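Local structure of internalin (Listeria monocytogenes serotype 4b, 4FMZ) at residues 20-29 against 42-51; 179-190 against 200-211. The protein is an internalin, a leucine-rich-repeat protein that probably serves the bacterium in adhesion to host cells and their invasion. All coordinates share one frame; numbering follows the deposited sequence. Where two conformers were deposited one is given.

Contact 1: residues 20-29 against 42-51; sequences DLAEGIRAVL and ELESITKLVV. With EDO (1,2-ethanediol), chain D.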
# COMPACT_ATOMS: atom_id res chain seq x y z
N ASP A 20 -27.66 -8.26 -9.85
CA ASP A 20 -27.09 -7.48 -8.75
C ASP A 20 -26.90 -6.01 -9.13
O ASP A 20 -27.23 -5.14 -8.32
CB ASP A 20 -25.80 -8.09 -8.23
CG ASP A 20 -26.05 -9.36 -7.42
OD1 ASP A 20 -27.18 -9.53 -6.90
OD2 ASP A 20 -25.13 -10.18 -7.31
N LEU A 21 -26.44 -5.73 -10.36
CA LEU A 21 -26.32 -4.36 -10.82
C LEU A 21 -27.72 -3.70 -10.94
O LEU A 21 -27.89 -2.57 -10.49
CB LEU A 21 -25.57 -4.28 -12.15
CG LEU A 21 -25.27 -2.86 -12.69
CD1 LEU A 21 -24.55 -1.98 -11.65
CD2 LEU A 21 -24.46 -2.95 -13.92
N ALA A 22 -28.72 -4.43 -11.47
CA ALA A 22 -30.10 -3.92 -11.58
C ALA A 22 -30.63 -3.57 -10.18
O ALA A 22 -31.21 -2.50 -10.01
CB ALA A 22 -31.00 -4.95 -12.25
N GLU A 23 -30.34 -4.42 -9.16
CA GLU A 23 -30.73 -4.17 -7.77
C GLU A 23 -30.08 -2.88 -7.23
O GLU A 23 -30.76 -2.10 -6.57
CB GLU A 23 -30.39 -5.38 -6.87
CG GLU A 23 -30.59 -5.19 -5.37
CD GLU A 23 -31.92 -4.66 -4.87
OE1 GLU A 23 -32.96 -4.87 -5.55
OE2 GLU A 23 -31.92 -4.06 -3.77
N GLY A 24 -28.82 -2.63 -7.57
CA GLY A 24 -28.12 -1.42 -7.15
C GLY A 24 -28.69 -0.15 -7.75
O GLY A 24 -28.72 0.89 -7.09
N ILE A 25 -29.13 -0.23 -9.03
CA ILE A 25 -29.78 0.88 -9.74
C ILE A 25 -31.15 1.15 -9.07
O ILE A 25 -31.46 2.31 -8.79
CB ILE A 25 -29.90 0.60 -11.28
CG1 ILE A 25 -28.50 0.46 -11.94
CG2 ILE A 25 -30.73 1.68 -12.00
CD1 ILE A 25 -27.58 1.72 -11.91
N ARG A 26 -31.93 0.08 -8.81
CA ARG A 26 -33.23 0.17 -8.13
C ARG A 26 -33.07 0.84 -6.77
O ARG A 26 -33.81 1.79 -6.48
CB ARG A 26 -33.86 -1.23 -7.96
CG ARG A 26 -35.26 -1.19 -7.34
CD ARG A 26 -35.56 -2.33 -6.36
NE ARG A 26 -34.60 -2.47 -5.25
CZ ARG A 26 -34.57 -1.72 -4.14
NH1 ARG A 26 -35.42 -0.71 -3.99
NH2 ARG A 26 -33.69 -1.97 -3.19
N ALA A 27 -32.07 0.40 -5.97
CA ALA A 27 -31.79 0.92 -4.64
C ALA A 27 -31.37 2.39 -4.65
O ALA A 27 -31.89 3.16 -3.84
CB ALA A 27 -30.74 0.08 -3.94
N VAL A 28 -30.46 2.80 -5.56
CA VAL A 28 -29.99 4.19 -5.60
C VAL A 28 -31.14 5.14 -6.04
O VAL A 28 -31.20 6.26 -5.53
CB VAL A 28 -28.69 4.38 -6.43
CG1 VAL A 28 -28.93 4.27 -7.94
CG2 VAL A 28 -27.99 5.69 -6.08
N LEU A 29 -32.04 4.69 -6.94
CA LEU A 29 -33.14 5.53 -7.41
C LEU A 29 -34.41 5.37 -6.55
O LEU A 29 -35.41 6.03 -6.81
CB LEU A 29 -33.44 5.22 -8.89
CG LEU A 29 -32.39 5.68 -9.91
CD1 LEU A 29 -32.58 4.98 -11.24
CD2 LEU A 29 -32.40 7.20 -10.12
N GLU A 42 -33.45 10.22 -15.03
CA GLU A 42 -33.16 9.53 -13.77
C GLU A 42 -31.78 8.86 -13.80
O GLU A 42 -31.06 8.92 -12.80
CB GLU A 42 -34.25 8.50 -13.46
CG GLU A 42 -35.56 9.13 -13.03
CD GLU A 42 -36.71 8.16 -12.86
OE1 GLU A 42 -36.81 7.20 -13.67
OE2 GLU A 42 -37.50 8.34 -11.92
N LEU A 43 -31.41 8.24 -14.94
CA LEU A 43 -30.10 7.59 -15.06
C LEU A 43 -28.97 8.62 -15.08
O LEU A 43 -27.92 8.38 -14.48
CB LEU A 43 -30.02 6.68 -16.30
CG LEU A 43 -30.91 5.44 -16.25
CD1 LEU A 43 -30.89 4.71 -17.57
CD2 LEU A 43 -30.53 4.48 -15.11
N GLU A 44 -29.23 9.80 -15.68
CA GLU A 44 -28.26 10.89 -15.73
C GLU A 44 -28.15 11.63 -14.38
O GLU A 44 -27.26 12.46 -14.22
CB GLU A 44 -28.62 11.87 -16.85
CG GLU A 44 -28.30 11.33 -18.23
CD GLU A 44 -28.76 12.19 -19.39
OE1 GLU A 44 -29.45 13.21 -19.16
OE2 GLU A 44 -28.45 11.83 -20.54
N SER A 45 -29.02 11.30 -13.39
CA SER A 45 -28.97 11.91 -12.06
C SER A 45 -27.99 11.16 -11.12
O SER A 45 -27.67 11.69 -10.04
CB SER A 45 -30.36 11.95 -11.43
OG SER A 45 -30.79 10.69 -10.91
N ILE A 46 -27.52 9.95 -11.52
CA ILE A 46 -26.60 9.13 -10.73
C ILE A 46 -25.16 9.60 -10.90
O ILE A 46 -24.55 9.37 -11.95
CB ILE A 46 -26.75 7.61 -11.06
CG1 ILE A 46 -28.23 7.13 -11.05
CG2 ILE A 46 -25.85 6.74 -10.16
CD1 ILE A 46 -28.99 7.38 -9.79
N THR A 47 -24.60 10.23 -9.86
CA THR A 47 -23.20 10.70 -9.84
C THR A 47 -22.34 9.74 -9.01
O THR A 47 -21.11 9.75 -9.14
CB THR A 47 -23.12 12.14 -9.32
OG1 THR A 47 -23.60 12.20 -7.98
CG2 THR A 47 -23.88 13.12 -10.20
N LYS A 48 -23.00 8.92 -8.16
CA LYS A 48 -22.35 7.95 -7.27
C LYS A 48 -23.15 6.64 -7.24
O LYS A 48 -24.36 6.64 -6.98
CB LYS A 48 -22.23 8.56 -5.86
CG LYS A 48 -21.64 7.64 -4.80
CD LYS A 48 -21.35 8.41 -3.51
CE LYS A 48 -20.81 7.52 -2.42
NZ LYS A 48 -20.44 8.31 -1.21
N LEU A 49 -22.46 5.53 -7.52
CA LEU A 49 -23.06 4.19 -7.46
C LEU A 49 -22.12 3.24 -6.74
O LEU A 49 -20.92 3.18 -7.06
CB LEU A 49 -23.41 3.65 -8.86
CG LEU A 49 -24.13 2.28 -8.94
CD1 LEU A 49 -25.60 2.39 -8.55
CD2 LEU A 49 -24.01 1.69 -10.33
N VAL A 50 -22.66 2.51 -5.74
CA VAL A 50 -21.91 1.55 -4.94
C VAL A 50 -22.63 0.21 -4.96
O VAL A 50 -23.73 0.09 -4.41
CB VAL A 50 -21.67 2.06 -3.48
CG1 VAL A 50 -20.95 0.99 -2.63
CG2 VAL A 50 -20.88 3.36 -3.46
N VAL A 51 -22.04 -0.79 -5.62
CA VAL A 51 -22.58 -2.17 -5.65
C VAL A 51 -21.38 -3.05 -5.31
O VAL A 51 -20.70 -3.58 -6.19
CB VAL A 51 -23.32 -2.59 -6.97
CG1 VAL A 51 -24.01 -3.96 -6.82
CG2 VAL A 51 -24.35 -1.55 -7.40
C1 EDO D . -26.29 10.33 -6.96
O1 EDO D . -26.00 8.95 -7.07
C2 EDO D . -25.80 10.87 -5.61
O2 EDO D . -26.09 12.25 -5.57
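Leu-49 turns its CG anti to the backbone N (chi1 -176°), which lifts its two methyls from strand 48-50 toward helix 20-29: CD2 meets Leu-21 CD1 and Ile-25 CD1, while CD1 lies 3.8 Å from Gly-24 O. Val-28, with CG1 placed between its own N and carbonyl carbon (chi1 73°), brings that methyl against Leu-49 CD1. This is the helical N-terminal cap of an internalin, laid over the first strand of its leucine-rich-repeat solenoid. The axes of helix 20-29 and strand 48-50 approach to 8.9 Å at 131°; the backbones come nearest just past the strand, Gly-24 CA to Val-51 CA 5.8 Å. There Val-51 CG2 rests 3.8 Å from Gly-24 CA, and its CG1 touches Asp-20 O. No hydrogen bond joins the two segments, so packing of aliphatic groups carries the contact. Leu-21 and Ile-25 each set their side chains across that of Leu-49 at about a right angle; Ile-25 also reaches Leu-43 with CG2, and helix 12-15 adds Ile-12 to its surroundings. Along its edge, strand 48-50 bonds through the Leu-49 backbone to Tyr-70 and Asn-72 of the next turn. An ethanediol, probably from the crystallisation liquor, takes a hydrogen bond from Lys-48 N beside Val-28 CG2. At the C-terminal part of 20-29, Leu-29 CD2 comes 3.5 Å from Glu-42 O, the same oxygen that accepts Ser-45 N and, at 2.6 Å, the hydroxyl of Ser-45 OG.

Contact 2: residues 179-190 against 200-211; sequences LYSLSLNYNQIE and SLHYFTAYVNQI. With EDO (1,2-ethanediol), chain E; EDO (1,2-ethanediol), chain C.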
# COMPACT_ATOMS: atom_id res chain seq x y z
N LEU A 179 5.12 11.41 -4.91
CA LEU A 179 4.73 10.29 -4.05
C LEU A 179 4.99 10.61 -2.60
O LEU A 179 6.07 11.07 -2.23
CB LEU A 179 5.41 8.97 -4.43
CG LEU A 179 4.77 8.17 -5.58
CD1 LEU A 179 5.65 6.97 -5.92
CD2 LEU A 179 3.37 7.67 -5.21
N TYR A 180 3.94 10.42 -1.79
CA TYR A 180 3.94 10.66 -0.35
C TYR A 180 4.01 9.34 0.38
O TYR A 180 4.68 9.23 1.41
CB TYR A 180 2.65 11.41 0.04
CG TYR A 180 2.61 11.82 1.49
CD1 TYR A 180 3.26 12.97 1.93
CD2 TYR A 180 1.94 11.04 2.43
CE1 TYR A 180 3.24 13.35 3.27
CE2 TYR A 180 1.92 11.40 3.77
CZ TYR A 180 2.57 12.56 4.19
OH TYR A 180 2.53 12.95 5.50
N SER A 181 3.28 8.34 -0.13
CA SER A 181 3.21 6.99 0.45
C SER A 181 3.31 5.96 -0.68
O SER A 181 2.56 6.03 -1.66
CB SER A 181 1.92 6.84 1.25
OG SER A 181 1.80 5.52 1.75
N LEU A 182 4.24 5.01 -0.54
CA LEU A 182 4.50 3.99 -1.57
C LEU A 182 4.62 2.59 -0.97
O LEU A 182 5.40 2.40 -0.04
CB LEU A 182 5.80 4.34 -2.34
CG LEU A 182 6.42 3.28 -3.27
CD1 LEU A 182 5.54 3.01 -4.51
CD2 LEU A 182 7.82 3.70 -3.73
N SER A 183 3.89 1.61 -1.55
CA SER A 183 4.00 0.22 -1.14
C SER A 183 4.50 -0.64 -2.29
O SER A 183 3.92 -0.63 -3.38
CB SER A 183 2.67 -0.32 -0.62
OG SER A 183 2.86 -1.65 -0.16
N LEU A 184 5.59 -1.38 -2.02
CA LEU A 184 6.20 -2.30 -2.98
C LEU A 184 6.44 -3.65 -2.31
O LEU A 184 7.40 -4.36 -2.65
CB LEU A 184 7.50 -1.71 -3.54
CG LEU A 184 7.34 -0.49 -4.49
CD1 LEU A 184 8.68 -0.01 -4.97
CD2 LEU A 184 6.43 -0.81 -5.70
N ASN A 185 5.55 -4.03 -1.39
CA ASN A 185 5.66 -5.28 -0.63
C ASN A 185 5.55 -6.51 -1.51
O ASN A 185 4.76 -6.53 -2.45
CB ASN A 185 4.55 -5.36 0.44
CG ASN A 185 4.66 -4.34 1.55
OD1 ASN A 185 5.73 -3.80 1.85
ND2 ASN A 185 3.54 -4.09 2.20
N TYR A 186 6.34 -7.54 -1.17
CA TYR A 186 6.31 -8.88 -1.76
C TYR A 186 6.37 -8.89 -3.30
O TYR A 186 5.53 -9.50 -3.96
CB TYR A 186 5.06 -9.65 -1.25
CG TYR A 186 5.19 -11.16 -1.20
CD1 TYR A 186 6.09 -11.84 -2.02
CD2 TYR A 186 4.36 -11.92 -0.38
CE1 TYR A 186 6.18 -13.23 -2.01
CE2 TYR A 186 4.46 -13.31 -0.35
CZ TYR A 186 5.37 -13.96 -1.17
OH TYR A 186 5.50 -15.33 -1.14
N ASN A 187 7.41 -8.28 -3.87
CA ASN A 187 7.59 -8.33 -5.32
C ASN A 187 8.87 -9.13 -5.60
O ASN A 187 9.16 -10.05 -4.83
CB ASN A 187 7.59 -6.91 -5.89
CG ASN A 187 6.22 -6.26 -5.81
OD1 ASN A 187 5.21 -6.84 -6.21
ND2 ASN A 187 6.15 -5.05 -5.27
N GLN A 188 9.63 -8.80 -6.66
CA GLN A 188 10.90 -9.47 -6.99
C GLN A 188 11.99 -8.39 -7.16
O GLN A 188 12.85 -8.48 -8.04
CB GLN A 188 10.74 -10.32 -8.29
CG GLN A 188 9.63 -11.38 -8.25
CD GLN A 188 9.85 -12.47 -7.21
OE1 GLN A 188 10.95 -13.01 -7.07
NE2 GLN A 188 8.80 -12.81 -6.48
N ILE A 189 11.95 -7.35 -6.29
CA ILE A 189 12.82 -6.19 -6.39
C ILE A 189 14.19 -6.45 -5.74
O ILE A 189 14.29 -6.74 -4.55
CB ILE A 189 12.14 -4.91 -5.81
CG1 ILE A 189 10.79 -4.62 -6.51
CG2 ILE A 189 13.05 -3.69 -5.95
CD1 ILE A 189 9.83 -3.80 -5.68
N GLU A 190 15.24 -6.30 -6.55
CA GLU A 190 16.64 -6.44 -6.13
C GLU A 190 17.28 -5.07 -5.92
O GLU A 190 18.11 -4.91 -5.01
CB GLU A 190 17.45 -7.19 -7.22
CG GLU A 190 17.12 -8.65 -7.40
CD GLU A 190 17.79 -9.30 -8.59
OE1 GLU A 190 19.00 -9.04 -8.81
OE2 GLU A 190 17.12 -10.08 -9.31
N SER A 200 9.88 13.48 -1.74
CA SER A 200 8.67 13.82 -0.99
C SER A 200 8.10 12.63 -0.21
O SER A 200 7.10 12.79 0.50
CB SER A 200 7.59 14.34 -1.94
OG SER A 200 7.86 15.67 -2.35
N LEU A 201 8.70 11.44 -0.36
CA LEU A 201 8.18 10.23 0.28
C LEU A 201 8.26 10.31 1.80
O LEU A 201 9.31 10.60 2.36
CB LEU A 201 8.91 8.99 -0.26
CG LEU A 201 8.14 7.66 -0.24
CD1 LEU A 201 6.85 7.74 -1.10
CD2 LEU A 201 9.01 6.53 -0.75
N HIS A 202 7.13 10.06 2.48
CA HIS A 202 7.07 10.07 3.94
C HIS A 202 6.81 8.67 4.49
O HIS A 202 7.09 8.41 5.65
CB HIS A 202 5.98 11.05 4.43
CG HIS A 202 6.33 12.50 4.30
ND1 HIS A 202 6.58 13.07 3.06
CD2 HIS A 202 6.35 13.47 5.24
CE1 HIS A 202 6.79 14.35 3.30
NE2 HIS A 202 6.67 14.64 4.60
N TYR A 203 6.22 7.78 3.66
CA TYR A 203 5.84 6.41 4.03
C TYR A 203 6.29 5.46 2.94
O TYR A 203 5.94 5.62 1.77
CB TYR A 203 4.30 6.33 4.29
CG TYR A 203 3.91 7.22 5.45
CD1 TYR A 203 3.96 6.74 6.76
CD2 TYR A 203 3.68 8.58 5.27
CE1 TYR A 203 3.78 7.59 7.85
CE2 TYR A 203 3.52 9.44 6.35
CZ TYR A 203 3.57 8.94 7.64
OH TYR A 203 3.36 9.77 8.71
N PHE A 204 7.13 4.52 3.30
CA PHE A 204 7.66 3.55 2.36
C PHE A 204 7.66 2.15 2.98
O PHE A 204 8.18 1.94 4.07
CB PHE A 204 9.08 3.95 1.92
CG PHE A 204 9.77 3.09 0.90
CD1 PHE A 204 9.05 2.51 -0.15
CD2 PHE A 204 11.15 2.93 0.91
CE1 PHE A 204 9.70 1.72 -1.11
CE2 PHE A 204 11.80 2.17 -0.06
CZ PHE A 204 11.07 1.57 -1.06
N THR A 205 7.05 1.20 2.26
CA THR A 205 7.01 -0.19 2.68
C THR A 205 7.43 -1.03 1.46
O THR A 205 7.00 -0.77 0.33
CB THR A 205 5.68 -0.56 3.36
OG1 THR A 205 5.73 -1.92 3.81
CG2 THR A 205 4.46 -0.34 2.49
N ALA A 206 8.35 -1.98 1.69
CA ALA A 206 8.88 -2.84 0.63
C ALA A 206 9.40 -4.13 1.24
O ALA A 206 10.43 -4.65 0.81
CB ALA A 206 9.99 -2.11 -0.15
N TYR A 207 8.66 -4.66 2.23
CA TYR A 207 9.08 -5.91 2.85
C TYR A 207 8.93 -7.07 1.87
O TYR A 207 8.13 -6.99 0.94
CB TYR A 207 8.37 -6.19 4.20
CG TYR A 207 6.85 -6.25 4.17
CD1 TYR A 207 6.19 -7.32 3.56
CD2 TYR A 207 6.09 -5.35 4.89
CE1 TYR A 207 4.80 -7.41 3.57
CE2 TYR A 207 4.70 -5.46 4.96
CZ TYR A 207 4.06 -6.48 4.28
OH TYR A 207 2.69 -6.57 4.30
N VAL A 208 9.74 -8.14 2.07
CA VAL A 208 9.72 -9.39 1.29
C VAL A 208 10.08 -9.10 -0.18
O VAL A 208 9.28 -9.24 -1.10
CB VAL A 208 8.40 -10.21 1.47
CG1 VAL A 208 8.48 -11.57 0.78
CG2 VAL A 208 8.08 -10.42 2.94
N ASN A 209 11.32 -8.68 -0.39
CA ASN A 209 11.90 -8.46 -1.70
C ASN A 209 13.31 -9.06 -1.65
O ASN A 209 13.56 -9.93 -0.80
CB ASN A 209 11.86 -6.97 -2.10
CG ASN A 209 10.50 -6.53 -2.58
OD1 ASN A 209 10.07 -6.91 -3.67
ND2 ASN A 209 9.79 -5.75 -1.78
N GLN A 210 14.21 -8.63 -2.53
CA GLN A 210 15.59 -9.11 -2.59
C GLN A 210 16.54 -7.90 -2.55
O GLN A 210 17.60 -7.91 -3.20
CB GLN A 210 15.80 -9.95 -3.87
CG GLN A 210 15.01 -11.27 -3.92
CD GLN A 210 14.83 -11.78 -5.33
OE1 GLN A 210 15.80 -12.11 -6.03
NE2 GLN A 210 13.59 -11.87 -5.78
N ILE A 211 16.16 -6.85 -1.81
CA ILE A 211 16.90 -5.59 -1.71
C ILE A 211 18.17 -5.76 -0.86
O ILE A 211 18.11 -6.18 0.30
CB ILE A 211 15.97 -4.45 -1.19
CG1 ILE A 211 14.76 -4.22 -2.16
CG2 ILE A 211 16.75 -3.13 -1.01
CD1 ILE A 211 13.52 -3.53 -1.52
C1 EDO E . 10.89 -13.53 -2.85
O1 EDO E . 10.07 -13.81 -3.98
C2 EDO E . 10.95 -12.00 -2.64
O2 EDO E . 11.49 -11.38 -3.80
C1 EDO C . 0.81 2.87 -0.18
O1 EDO C . 0.69 2.14 1.04
C2 EDO C . -0.47 3.70 -0.39
O2 EDO C . -0.55 4.64 0.66
O HOH W 1 8.53 11.62 -3.64
O HOH W 2 4.00 12.40 8.48
O HOH W 3 3.24 -2.61 5.10
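The Tyr-180 ring carries His-202 over one face, an offset stack with centroids 4.4 Å apart and planes 22° from parallel; His-202 CB lies over that face too, while Tyr-180 CZ stands at the edge of the Tyr-203 ring. His-202 is held flat by ND1, which donates to Ser-200 O in the plane of the imidazole. Further along, the Asn-185 amide stacks on the Tyr-207 ring, planes 16° apart and CG over the ring centre, and Val-208 CG1 sits over a face of Tyr-186. Between these clusters run the parallel strands 181-183 and 203-205, neighbouring turns of the leucine-rich-repeat solenoid. Leu-182 and Phe-204 point inward side by side, CD2 to CE1 3.8 Å; Ser-181, Tyr-203, Ser-183 and Thr-205 take the other face. Asn-185 OD1 accepts Thr-205 OG1 at 2.7 Å on a lone pair in the carbonyl plane, and also Tyr-207 N, which fixes the amide against the ring. CG anti to the carbonyl carbon (chi1 -79°) turns the amide of Asn-209, the asparagine of the repeat motif, toward 184-189. Its ND2 spans Leu-184 O and Ala-206 O, each 2.9 Å away, and its OD1 takes Asn-187 N at 3.0 Å and Ile-189 N at 3.3 Å from opposite faces of the amide. Asn-187, one turn back, similarly gives ND2 to Val-162 O, though its OD1 bonds the Ser-165 hydroxyl. Buried Asn-209 thus satisfies backbone polar groups where the chain leaves the strand, pinning successive turns together as do the recurring asparagines of leucine-rich repeats.

How the contacts relate
Contact 1 closes before contact 2 opens along the chain; their centres lie 38 Å apart and their nearest atoms about 23 Å, so they do not touch. What they share is the long run of parallel strands. Contact 1 ends on 48-50, the outermost strand at the N-terminal end, whereas contact 2 joins two interior neighbours, 181-183 and 203-205. Five strands, from 70-72 to 159-161, stand between them. One contact therefore packs a helix over the first strand, and the other has strand meeting strand within the repeats. Together they describe an elongated solenoid, closed at its beginning by the helical N-terminal part and built onward turn upon turn.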